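PDB 1YE8: hypothetical UPF0334 kinase-like protein AQ_1292, which hydrolyses nucleoside triphosphates such as ATP, GTP, CTP, TTP and UTP to the diphosphate and phosphate, without kinase activity. Local coordinates for residues Met1-Lys13 and Ile125-Ile139. Sequence-based numbering, arbitrary orientation.
Sequences MKIIITGEPGVGK and IMHDPNVNVVATIPI. With NA (sodium ion), chain C; PO4 (phosphate ion), chain E.
The flat carboxamide of Asn-132 meets the chain start through OD1, which accepts from Met-1 N at 2.8 Å, the donor lying in the carbonyl plane, while ND2 makes a weak bond to Lys-101 O. Ile-139 CG2 lies over one face of the Glu-8 carboxylate, 3.7 Å from OE1. Strands 2-6 and 132-136 run parallel, 17° apart, and Ile-3 and Ile-5 each give N-H and C=O to the neighbouring strand. Ile-3 and Val-134 lie side by side on one face, where Ile-5 CD1 also reaches Val-134 CG1 (3.8 Å); on the face of Lys-2, Ile-4 CG2 packs on the end of Ile-137. Lys-2, kinked at chi2 (-69°) and chi4 (-55°), runs across to segment 125-139, laying CD against Val-133 CG2 and bringing NZ to Val-131 O (2.9 Å), in the carbonyl plane, and to Asp-128 O (2.7 Å), at a tilt. Two waters also accept from NZ, one shared with Met-1 N, the other with Met-126 O. A methionine in its place would probably leave the carbonyls of Asp-128 and Val-131 without this donor and the turn after helix 116-126 less firmly tied to the strand. Gly-10, Gly-12 and Lys-13 give backbone N-H groups to a phosphate ion, and the modelled sodium ion lies by Glu-8 O, phosphate O3 and Lys-13 NZ (2.3 Å from the ion), the last an unusual ligand that leaves the ion's identity doubtful. The loop between strand 2-6 and helix 13-24 is the Walker A P-loop of a RecA-like NTPase, consistent with ATP binding.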
HETATM    1  N   MSE A   1       6.559   3.319 -13.761  1.00 17.46           N
HETATM    2  CA  MSE A   1       5.147   2.834 -13.845  1.00 17.10           C
HETATM    3  C   MSE A   1       4.542   2.866 -12.436  1.00 16.19           C
HETATM    4  O   MSE A   1       5.113   2.288 -11.510  1.00 15.82           O
HETATM    5  CB  MSE A   1       5.137   1.416 -14.438  1.00 18.91           C
HETATM    6  CG  MSE A   1       3.800   0.701 -14.425  1.00 22.23           C
HETATM    7 SE   MSE A   1       2.597   1.399 -15.763  1.00 28.76          SE
HETATM    8  CE  MSE A   1       3.673   1.226 -17.373  1.00 24.01           C
ATOM      9  N   LYS A   2       3.420   3.563 -12.273  1.00 14.20           N
ATOM     10  CA  LYS A   2       2.717   3.632 -10.974  1.00 13.19           C
ATOM     11  C   LYS A   2       1.360   2.982 -11.173  1.00 12.36           C
ATOM     12  O   LYS A   2       0.572   3.453 -12.002  1.00 13.16           O
ATOM     13  CB  LYS A   2       2.492   5.085 -10.500  1.00 14.37           C
ATOM     14  CG  LYS A   2       3.715   6.011 -10.398  1.00 15.89           C
ATOM     15  CD  LYS A   2       4.631   5.586  -9.262  1.00 16.07           C
ATOM     16  CE  LYS A   2       5.804   6.523  -8.995  1.00 16.00           C
ATOM     17  NZ  LYS A   2       6.639   6.777 -10.196  1.00 16.55           N
ATOM     18  N   ILE A   3       1.099   1.891 -10.459  1.00 11.20           N
ATOM     19  CA  ILE A   3      -0.201   1.216 -10.511  1.00 11.37           C
ATOM     20  C   ILE A   3      -0.938   1.559  -9.226  1.00 10.29           C
ATOM     21  O   ILE A   3      -0.447   1.221  -8.128  1.00 10.90           O
ATOM     22  CB  ILE A   3      -0.025  -0.339 -10.575  1.00 12.49           C
ATOM     23  CG1 ILE A   3       0.930  -0.777 -11.700  1.00 14.76           C
ATOM     24  CG2 ILE A   3      -1.390  -1.018 -10.679  1.00 14.03           C
ATOM     25  CD1 ILE A   3       0.402  -0.509 -13.089  1.00 15.98           C
ATOM     26  N   ILE A   4      -2.088   2.226  -9.351  1.00  9.76           N
ATOM     27  CA  ILE A   4      -2.888   2.621  -8.192  1.00 10.26           C
ATOM     28  C   ILE A   4      -4.169   1.812  -8.229  1.00 10.11           C
ATOM     29  O   ILE A   4      -4.975   1.937  -9.158  1.00 10.31           O
ATOM     30  CB  ILE A   4      -3.203   4.129  -8.225  1.00 10.60           C
ATOM     31  CG1 ILE A   4      -1.909   4.941  -8.275  1.00 12.10           C
ATOM     32  CG2 ILE A   4      -4.041   4.508  -6.995  1.00 11.13           C
ATOM     33  CD1 ILE A   4      -2.086   6.415  -8.365  1.00 15.75           C
ATOM     34  N   ILE A   5      -4.371   0.992  -7.200  1.00  9.83           N
ATOM     35  CA  ILE A   5      -5.541   0.121  -7.098  1.00 10.03           C
ATOM     36  C   ILE A   5      -6.484   0.685  -6.048  1.00  9.48           C
ATOM     37  O   ILE A   5      -6.103   0.926  -4.900  1.00  9.53           O
ATOM     38  CB  ILE A   5      -5.120  -1.317  -6.719  1.00  9.74           C
ATOM     39  CG1 ILE A   5      -4.165  -1.902  -7.762  1.00 10.64           C
ATOM     40  CG2 ILE A   5      -6.370  -2.209  -6.542  1.00 11.76           C
ATOM     41  CD1 ILE A   5      -3.342  -3.075  -7.252  1.00 10.37           C
ATOM     42  N   THR A   6      -7.726   0.911  -6.450  1.00  9.58           N
ATOM     43  CA  THR A   6      -8.739   1.421  -5.543  1.00 10.42           C
ATOM     44  C   THR A   6      -9.982   0.546  -5.620  1.00 11.15           C
ATOM     45  O   THR A   6     -10.044  -0.369  -6.440  1.00 13.35           O
ATOM     46  CB  THR A   6      -8.981   2.924  -5.856  1.00 10.63           C
ATOM     47  OG1 THR A   6      -9.753   3.534  -4.814  1.00 11.12           O
ATOM     48  CG2 THR A   6      -9.767   3.165  -7.183  1.00 11.32           C
ATOM     49  N   GLY A   7     -10.940   0.782  -4.734  1.00 10.86           N
ATOM     50  CA  GLY A   7     -12.162   0.004  -4.745  1.00 11.85           C
ATOM     51  C   GLY A   7     -12.767  -0.067  -3.365  1.00 12.40           C
ATOM     52  O   GLY A   7     -12.170   0.398  -2.392  1.00 12.90           O
ATOM     53  N   GLU A   8     -13.952  -0.664  -3.280  1.00 12.77           N
ATOM     54  CA  GLU A   8     -14.706  -0.683  -2.026  1.00 14.01           C
ATOM     55  C   GLU A   8     -13.973  -1.481  -0.949  1.00 14.74           C
ATOM     56  O   GLU A   8     -13.221  -2.407  -1.269  1.00 14.58           O
ATOM     57  CB  GLU A   8     -16.127  -1.241  -2.246  1.00 14.85           C
ATOM     58  CG  GLU A   8     -16.969  -0.585  -3.361  1.00 16.51           C
ATOM     59  CD  GLU A   8     -17.279   0.914  -3.173  1.00 16.28           C
ATOM     60  OE1 GLU A   8     -17.437   1.329  -1.988  1.00 13.76           O
ATOM     61  OE2 GLU A   8     -17.404   1.675  -4.212  1.00 15.65           O
ATOM     62  N   PRO A   9     -14.179  -1.146   0.331  1.00 15.57           N
ATOM     63  CA  PRO A   9     -13.643  -1.974   1.417  1.00 16.17           C
ATOM     64  C   PRO A   9     -14.107  -3.417   1.225  1.00 15.69           C
ATOM     65  O   PRO A   9     -15.286  -3.621   0.932  1.00 16.44           O
ATOM     66  CB  PRO A   9     -14.297  -1.376   2.665  1.00 16.57           C
ATOM     67  CG  PRO A   9     -14.636   0.010   2.301  1.00 17.46           C
ATOM     68  CD  PRO A   9     -14.948   0.008   0.838  1.00 16.15           C
ATOM     69  N   GLY A  10     -13.201  -4.387   1.336  1.00 15.91           N
ATOM     70  CA  GLY A  10     -13.566  -5.786   1.242  1.00 16.41           C
ATOM     71  C   GLY A  10     -13.564  -6.390  -0.149  1.00 15.41           C
ATOM     72  O   GLY A  10     -13.728  -7.608  -0.285  1.00 16.40           O
ATOM     73  N   VAL A  11     -13.341  -5.570  -1.183  1.00 14.98           N
ATOM     74  CA  VAL A  11     -13.390  -6.057  -2.563  1.00 14.17           C
ATOM     75  C   VAL A  11     -12.212  -6.971  -2.942  1.00 14.07           C
ATOM     76  O   VAL A  11     -12.319  -7.748  -3.886  1.00 14.37           O
ATOM     77  CB  VAL A  11     -13.566  -4.906  -3.596  1.00 13.93           C
ATOM     78  CG1 VAL A  11     -12.253  -4.163  -3.827  1.00 13.17           C
ATOM     79  CG2 VAL A  11     -14.125  -5.450  -4.909  1.00 14.47           C
ATOM     80  N   GLY A  12     -11.093  -6.851  -2.223  1.00 13.91           N
ATOM     81  CA  GLY A  12      -9.946  -7.700  -2.487  1.00 14.01           C
ATOM     82  C   GLY A  12      -8.664  -7.002  -2.909  1.00 13.45           C
ATOM     83  O   GLY A  12      -7.836  -7.609  -3.600  1.00 14.37           O
ATOM     84  N   LYS A  13      -8.481  -5.744  -2.502  1.00 12.83           N
ATOM     85  CA  LYS A  13      -7.270  -4.999  -2.874  1.00 12.46           C
ATOM     86  C   LYS A  13      -5.989  -5.640  -2.324  1.00 11.92           C
ATOM     87  O   LYS A  13      -5.037  -5.835  -3.069  1.00 11.76           O
ATOM     88  CB  LYS A  13      -7.354  -3.531  -2.458  1.00 12.55           C
ATOM     89  CG  LYS A  13      -8.514  -2.772  -3.113  1.00 12.72           C
ATOM     90  CD  LYS A  13      -8.392  -1.259  -2.978  1.00 14.77           C
ATOM     91  CE  LYS A  13      -8.375  -0.743  -1.553  1.00 18.32           C
ATOM     92  NZ  LYS A  13      -9.729  -0.752  -0.958  1.00 21.11           N
ATOM     93  N   ILE A 125       8.072   9.163  -2.933  1.00 12.83           N
ATOM     94  CA  ILE A 125       8.058   8.015  -3.825  1.00 12.21           C
ATOM     95  C   ILE A 125       7.087   8.185  -4.997  1.00 11.48           C
ATOM     96  O   ILE A 125       7.440   7.961  -6.162  1.00 11.66           O
ATOM     97  CB  ILE A 125       7.710   6.719  -3.023  1.00 12.04           C
ATOM     98  CG1 ILE A 125       8.873   6.322  -2.089  1.00 12.12           C
ATOM     99  CG2 ILE A 125       7.293   5.596  -3.964  1.00 12.65           C
ATOM    100  CD1 ILE A 125       8.474   5.303  -1.015  1.00 11.98           C
HETATM  101  N   MSE A 126       5.868   8.612  -4.696  1.00 11.51           N
HETATM  102  CA  MSE A 126       4.822   8.656  -5.707  1.00 11.76           C
HETATM  103  C   MSE A 126       5.075   9.691  -6.801  1.00 12.48           C
HETATM  104  O   MSE A 126       4.654   9.498  -7.936  1.00 12.79           O
HETATM  105  CB  MSE A 126       3.464   8.860  -5.045  1.00 12.15           C
HETATM  106  CG  MSE A 126       3.109   7.704  -4.054  1.00 14.05           C
HETATM  107 SE   MSE A 126       3.148   5.884  -4.805  1.00 21.75          SE
HETATM  108  CE  MSE A 126       1.897   6.308  -5.954  1.00 16.48           C
ATOM    109  N   HIS A 127       5.811  10.748  -6.463  1.00 12.90           N
ATOM    110  CA  HIS A 127       6.088  11.803  -7.423  1.00 13.73           C
ATOM    111  C   HIS A 127       7.452  11.643  -8.083  1.00 14.98           C
ATOM    112  O   HIS A 127       7.847  12.490  -8.899  1.00 16.45           O
ATOM    113  CB  HIS A 127       5.916  13.170  -6.760  1.00 13.54           C
ATOM    114  CG  HIS A 127       4.515  13.438  -6.309  1.00 13.16           C
ATOM    115  ND1 HIS A 127       3.479  13.674  -7.190  1.00 13.33           N
ATOM    116  CD2 HIS A 127       3.971  13.480  -5.069  1.00 14.12           C
ATOM    117  CE1 HIS A 127       2.365  13.867  -6.510  1.00 13.39           C
ATOM    118  NE2 HIS A 127       2.633  13.755  -5.222  1.00 14.23           N
ATOM    119  N   ASP A 128       8.166  10.568  -7.753  1.00 15.33           N
ATOM    120  CA  ASP A 128       9.457  10.293  -8.365  1.00 16.51           C
ATOM    121  C   ASP A 128       9.207   9.473  -9.628  1.00 18.34           C
ATOM    122  O   ASP A 128       8.796   8.314  -9.542  1.00 17.52           O
ATOM    123  CB  ASP A 128      10.364   9.534  -7.395  1.00 16.57           C
ATOM    124  CG  ASP A 128      11.784   9.381  -7.909  1.00 16.98           C
ATOM    125  OD1 ASP A 128      11.990   9.341  -9.148  1.00 19.83           O
ATOM    126  OD2 ASP A 128      12.752   9.269  -7.138  1.00 17.20           O
ATOM    127  N   PRO A 129       9.464  10.053 -10.801  1.00 20.02           N
ATOM    128  CA  PRO A 129       9.218   9.346 -12.067  1.00 20.70           C
ATOM    129  C   PRO A 129      10.081   8.098 -12.245  1.00 21.18           C
ATOM    130  O   PRO A 129       9.710   7.246 -13.061  1.00 22.38           O
ATOM    131  CB  PRO A 129       9.629  10.380 -13.127  1.00 21.10           C
ATOM    132  CG  PRO A 129      10.573  11.291 -12.427  1.00 21.69           C
ATOM    133  CD  PRO A 129      10.034  11.395 -11.016  1.00 20.72           C
ATOM    134  N   ASN A 130      11.190   7.993 -11.510  1.00 21.01           N
ATOM    135  CA  ASN A 130      12.208   6.966 -11.743  1.00 21.24           C
ATOM    136  C   ASN A 130      12.016   5.653 -10.997  1.00 19.70           C
ATOM    137  O   ASN A 130      12.925   4.819 -10.977  1.00 20.82           O
ATOM    138  CB  ASN A 130      13.613   7.496 -11.417  1.00 22.48           C
ATOM    139  CG  ASN A 130      13.930   8.815 -12.117  1.00 25.41           C
ATOM    140  OD1 ASN A 130      13.748   8.951 -13.334  1.00 28.66           O
ATOM    141  ND2 ASN A 130      14.402   9.797 -11.346  1.00 28.17           N
ATOM    142  N   VAL A 131      10.853   5.463 -10.370  1.00 17.06           N
ATOM    143  CA  VAL A 131      10.591   4.232  -9.636  1.00 15.09           C
ATOM    144  C   VAL A 131       9.234   3.657  -9.989  1.00 13.65           C
ATOM    145  O   VAL A 131       8.291   4.412 -10.267  1.00 14.21           O
ATOM    146  CB  VAL A 131      10.691   4.412  -8.087  1.00 14.20           C
ATOM    147  CG1 VAL A 131      12.083   4.864  -7.654  1.00 15.00           C
ATOM    148  CG2 VAL A 131       9.608   5.357  -7.505  1.00 12.38           C
ATOM    149  N   ASN A 132       9.144   2.330  -9.962  1.00 12.66           N
ATOM    150  CA  ASN A 132       7.879   1.619 -10.139  1.00 12.65           C
ATOM    151  C   ASN A 132       7.205   1.335  -8.808  1.00 11.66           C
ATOM    152  O   ASN A 132       7.882   1.015  -7.815  1.00 11.60           O
ATOM    153  CB  ASN A 132       8.105   0.305 -10.883  1.00 13.32           C
ATOM    154  CG  ASN A 132       8.797   0.503 -12.209  1.00 16.41           C
ATOM    155  OD1 ASN A 132       8.349   1.290 -13.043  1.00 18.92           O
ATOM    156  ND2 ASN A 132       9.911  -0.197 -12.406  1.00 20.17           N
ATOM    157  N   VAL A 133       5.880   1.469  -8.781  1.00 10.76           N
ATOM    158  CA  VAL A 133       5.108   1.301  -7.546  1.00 10.23           C
ATOM    159  C   VAL A 133       3.776   0.630  -7.810  1.00  9.92           C
ATOM    160  O   VAL A 133       3.118   0.925  -8.815  1.00 10.94           O
ATOM    161  CB  VAL A 133       4.810   2.669  -6.848  1.00 10.38           C
ATOM    162  CG1 VAL A 133       4.139   2.458  -5.481  1.00 12.45           C
ATOM    163  CG2 VAL A 133       6.070   3.531  -6.700  1.00 12.16           C
ATOM    164  N   VAL A 134       3.377  -0.268  -6.905  1.00  9.62           N
ATOM    165  CA  VAL A 134       1.986  -0.731  -6.812  1.00  9.28           C
ATOM    166  C   VAL A 134       1.460  -0.290  -5.456  1.00  9.10           C
ATOM    167  O   VAL A 134       2.020  -0.665  -4.421  1.00  9.69           O
ATOM    168  CB  VAL A 134       1.873  -2.265  -6.942  1.00  9.64           C
ATOM    169  CG1 VAL A 134       0.440  -2.740  -6.691  1.00 10.75           C
ATOM    170  CG2 VAL A 134       2.359  -2.702  -8.325  1.00 10.63           C
ATOM    171  N   ALA A 135       0.399   0.519  -5.467  1.00  8.85           N
ATOM    172  CA  ALA A 135      -0.139   1.072  -4.205  1.00  8.58           C
ATOM    173  C   ALA A 135      -1.650   0.973  -4.236  1.00  8.91           C
ATOM    174  O   ALA A 135      -2.263   0.942  -5.314  1.00 10.02           O
ATOM    175  CB  ALA A 135       0.291   2.509  -3.993  1.00 10.30           C
ATOM    176  N   THR A 136      -2.260   0.930  -3.054  1.00  8.27           N
ATOM    177  CA  THR A 136      -3.711   0.949  -2.959  1.00  8.16           C
ATOM    178  C   THR A 136      -4.155   2.210  -2.232  1.00  7.76           C
ATOM    179  O   THR A 136      -3.446   2.748  -1.357  1.00  8.27           O
ATOM    180  CB  THR A 136      -4.232  -0.267  -2.185  1.00  8.26           C
ATOM    181  OG1 THR A 136      -3.620  -0.308  -0.891  1.00  9.32           O
ATOM    182  CG2 THR A 136      -3.838  -1.556  -2.902  1.00  9.82           C
ATOM    183  N   ILE A 137      -5.350   2.669  -2.588  1.00  8.19           N
ATOM    184  CA  ILE A 137      -6.017   3.772  -1.900  1.00  9.21           C
ATOM    185  C   ILE A 137      -7.486   3.451  -1.746  1.00  9.43           C
ATOM    186  O   ILE A 137      -8.056   2.716  -2.560  1.00  9.45           O
ATOM    187  CB  ILE A 137      -5.861   5.138  -2.649  1.00  9.22           C
ATOM    188  CG1 ILE A 137      -6.363   5.049  -4.101  1.00 10.01           C
ATOM    189  CG2 ILE A 137      -4.429   5.656  -2.536  1.00 10.65           C
ATOM    190  CD1 ILE A 137      -6.391   6.392  -4.794  1.00 10.65           C
ATOM    191  N   PRO A 138      -8.114   4.020  -0.722  1.00  9.66           N
ATOM    192  CA  PRO A 138      -9.560   3.855  -0.570  1.00 10.11           C
ATOM    193  C   PRO A 138     -10.314   4.541  -1.703  1.00 11.00           C
ATOM    194  O   PRO A 138      -9.762   5.378  -2.432  1.00 11.12           O
ATOM    195  CB  PRO A 138      -9.860   4.482   0.805  1.00 10.91           C
ATOM    196  CG  PRO A 138      -8.692   5.305   1.144  1.00 11.62           C
ATOM    197  CD  PRO A 138      -7.521   4.853   0.344  1.00  9.78           C
ATOM    198  N   ILE A 139     -11.569   4.144  -1.879  1.00 11.30           N
ATOM    199  CA  ILE A 139     -12.387   4.687  -2.971  1.00 12.33           C
ATOM    200  C   ILE A 139     -12.915   6.097  -2.680  1.00 12.48           C
ATOM    201  O   ILE A 139     -13.278   6.833  -3.592  1.00 13.23           O
ATOM    202  CB  ILE A 139     -13.534   3.699  -3.332  1.00 12.86           C
ATOM    203  CG1 ILE A 139     -14.143   4.000  -4.710  1.00 12.55           C
ATOM    204  CG2 ILE A 139     -14.599   3.673  -2.251  1.00 13.66           C
ATOM    205  CD1 ILE A 139     -13.194   3.803  -5.895  1.00 12.75           C
TER
HETATM  206 NA    NA C1003     -10.906  -2.698  -0.466  1.00 33.85          NA
HETATM  207  P   PO4 E1001      -9.723  -5.293   0.551  1.00 24.59           P
HETATM  208  O1  PO4 E1001      -8.224  -5.105   0.707  1.00 18.02           O
HETATM  209  O2  PO4 E1001     -10.154  -6.722   0.408  1.00 25.42           O
HETATM  210  O3  PO4 E1001     -10.128  -4.548  -0.694  1.00 23.53           O
HETATM  211  O4  PO4 E1001     -10.436  -4.686   1.735  1.00 26.50           O
HETATM  212  O   HOH W   1       6.513   6.050 -12.919  1.00 23.14           O
HETATM  213  O   HOH W   2       4.942   9.381 -10.693  1.00 23.35           O
HETATM  214  O   HOH W   3     -12.289   1.956  -0.108  1.00 15.98           O
HETATM  215  O   HOH W   4      -8.638  -1.821   1.263  1.00 35.57           O